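PDB 5LW6: Ddb_g0293866 from Dictyostelium discoideum, which binds ADP-ribose through this macrodomain, one part of a longer protein that probably acts as a DNA-damage sensor recognising poly-ADP-ribose. Local coordinates for residues I76-A80 against L241-Y245. Numbering follows the deposited sequence.
Sequences ISANA and LLETY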
loop_
_atom_site.group_PDB
_atom_site.type_symbol
_atom_site.label_atom_id
_atom_site.label_comp_id
_atom_site.label_asym_id
_atom_site.label_seq_id
_atom_site.Cartn_x
_atom_site.Cartn_y
_atom_site.Cartn_z
ATOM N N ILE A 76 8.546 -11.673 0.597
ATOM C CA ILE A 76 7.262 -11.590 -0.099
ATOM C C ILE A 76 7.154 -10.251 -0.837
ATOM O O ILE A 76 6.842 -10.239 -2.005
ATOM C CB ILE A 76 6.104 -11.774 0.867
ATOM C CG1 ILE A 76 6.009 -13.216 1.291
ATOM C CG2 ILE A 76 4.758 -11.337 0.263
ATOM C CD1 ILE A 76 5.227 -13.389 2.554
ATOM N N SER A 77 7.452 -9.149 -0.157
ATOM C CA SER A 77 7.400 -7.837 -0.698
ATOM C C SER A 77 8.312 -7.763 -1.937
ATOM O O SER A 77 7.919 -7.310 -3.022
ATOM C CB SER A 77 7.985 -6.832 0.382
ATOM O OG SER A 77 7.929 -5.560 -0.132
ATOM N N ALA A 78 9.573 -8.140 -1.760
ATOM C CA ALA A 78 10.568 -7.995 -2.849
ATOM C C ALA A 78 10.158 -8.825 -4.051
ATOM O O ALA A 78 10.255 -8.392 -5.199
ATOM C CB ALA A 78 11.957 -8.432 -2.424
ATOM N N ASN A 79 9.741 -10.060 -3.781
ATOM C CA ASN A 79 9.352 -10.921 -4.846
ATOM C C ASN A 79 8.092 -10.393 -5.592
ATOM O O ASN A 79 8.018 -10.463 -6.821
ATOM C CB ASN A 79 9.200 -12.382 -4.346
ATOM C CG ASN A 79 10.572 -13.141 -4.278
ATOM O OD1 ASN A 79 10.688 -14.146 -3.563
ATOM N ND2 ASN A 79 11.604 -12.670 -4.997
ATOM N N ALA A 80 7.084 -9.891 -4.874
ATOM C CA ALA A 80 5.873 -9.420 -5.466
ATOM C C ALA A 80 6.185 -8.172 -6.325
ATOM O O ALA A 80 5.647 -7.990 -7.424
ATOM C CB ALA A 80 4.834 -9.076 -4.416
ATOM N N LEU A 241 -0.483 -12.368 2.971
ATOM C CA LEU A 241 0.312 -11.124 2.747
ATOM C C LEU A 241 0.633 -10.995 1.251
ATOM O O LEU A 241 0.575 -9.915 0.659
ATOM C CB LEU A 241 1.555 -11.133 3.581
ATOM C CG LEU A 241 2.441 -9.899 3.453
ATOM C CD1 LEU A 241 1.698 -8.690 3.955
ATOM C CD2 LEU A 241 3.700 -10.149 4.248
ATOM N N LEU A 242 1.010 -12.087 0.599
ATOM C CA LEU A 242 1.215 -12.038 -0.826
ATOM C C LEU A 242 -0.006 -11.601 -1.577
ATOM O O LEU A 242 0.102 -10.794 -2.525
ATOM C CB LEU A 242 1.739 -13.389 -1.372
ATOM C CG LEU A 242 1.946 -13.446 -2.874
ATOM C CD1 LEU A 242 3.093 -12.596 -3.296
ATOM C CD2 LEU A 242 2.121 -14.904 -3.289
ATOM N N GLU A 243 -1.163 -12.146 -1.209
ATOM C CA GLU A 243 -2.391 -11.766 -1.864
ATOM C C GLU A 243 -2.669 -10.265 -1.679
ATOM O O GLU A 243 -3.220 -9.637 -2.566
ATOM C CB GLU A 243 -3.550 -12.571 -1.288
ATOM C CG GLU A 243 -4.921 -12.247 -1.847
ATOM C CD GLU A 243 -5.194 -12.448 -3.325
ATOM O OE1 GLU A 243 -4.395 -13.032 -4.107
ATOM O OE2 GLU A 243 -6.342 -12.031 -3.720
ATOM N N THR A 244 -2.316 -9.718 -0.523
ATOM C CA THR A 244 -2.420 -8.258 -0.263
ATOM C C THR A 244 -1.621 -7.482 -1.329
ATOM O O THR A 244 -2.130 -6.541 -1.923
ATOM C CB THR A 244 -2.048 -7.875 1.152
ATOM O OG1 THR A 244 -2.662 -8.740 2.137
ATOM C CG2 THR A 244 -2.448 -6.496 1.421
ATOM N N TYR A 245 -0.410 -7.908 -1.593
ATOM C CA TYR A 245 0.380 -7.235 -2.611
ATOM C C TYR A 245 -0.250 -7.376 -3.985
ATOM O O TYR A 245 -0.371 -6.439 -4.748
ATOM C CB TYR A 245 1.835 -7.734 -2.650
ATOM C CG TYR A 245 2.706 -7.088 -1.604
ATOM C CD1 TYR A 245 3.259 -5.825 -1.818
ATOM C CD2 TYR A 245 2.967 -7.678 -0.412
ATOM C CE1 TYR A 245 4.042 -5.227 -0.851
ATOM C CE2 TYR A 245 3.762 -7.079 0.558
ATOM C CZ TYR A 245 4.283 -5.829 0.349
ATOM O OH TYR A 245 5.072 -5.193 1.352
#
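I76 and A80, one turn apart on helix 70-87, face L242 and Y245 of the C-terminal helix 237-253, a helix-helix pair of the alpha/beta macrodomain fold. The short segments run roughly parallel: their axes cross at -36° and approach to 9.8 Å, with 297 Å² buried between them. The tight part centres on the CG2 methyl of I76. Because that methyl lies anti to its own backbone nitrogen, with CG1 anti to the carbonyl carbon instead (chi1 -73°), it reaches the backbone of helix 237-253, 3.8 Å from L242 CA. The same methyl meets Y245 CD2 obliquely, while the CD1 end of I76 extends to the CD2 methyl of L241. One turn on, A80 CB sits 3.7 Å from Y245 CB, so a small side chain meets the root of the tyrosine. Beyond that root, the Y245 ring leans against helix 70-87: S77 CA stands over one face, 4.1 Å from the centroid and 23° off the normal, a CH-pi contact displaced toward the rim. F60 and, from helix 107-116, F113 touch the S77 side chain, and I61 and F68 touch L241, extending the buried side. The looser side is that of L242, the one partly exposed residue among the six that touch; its CD1 methyl gives A80 CB a contact of 4.1 Å. The polar link at the phenol end is weak although buried: the S77 hydroxyl donates to a tyrosine oxygen whose stronger partner is the backbone N of I61. With OG turned away from the S77 nitrogen and beside its carbonyl carbon, it comes to 3.2 Å from Y245 OH.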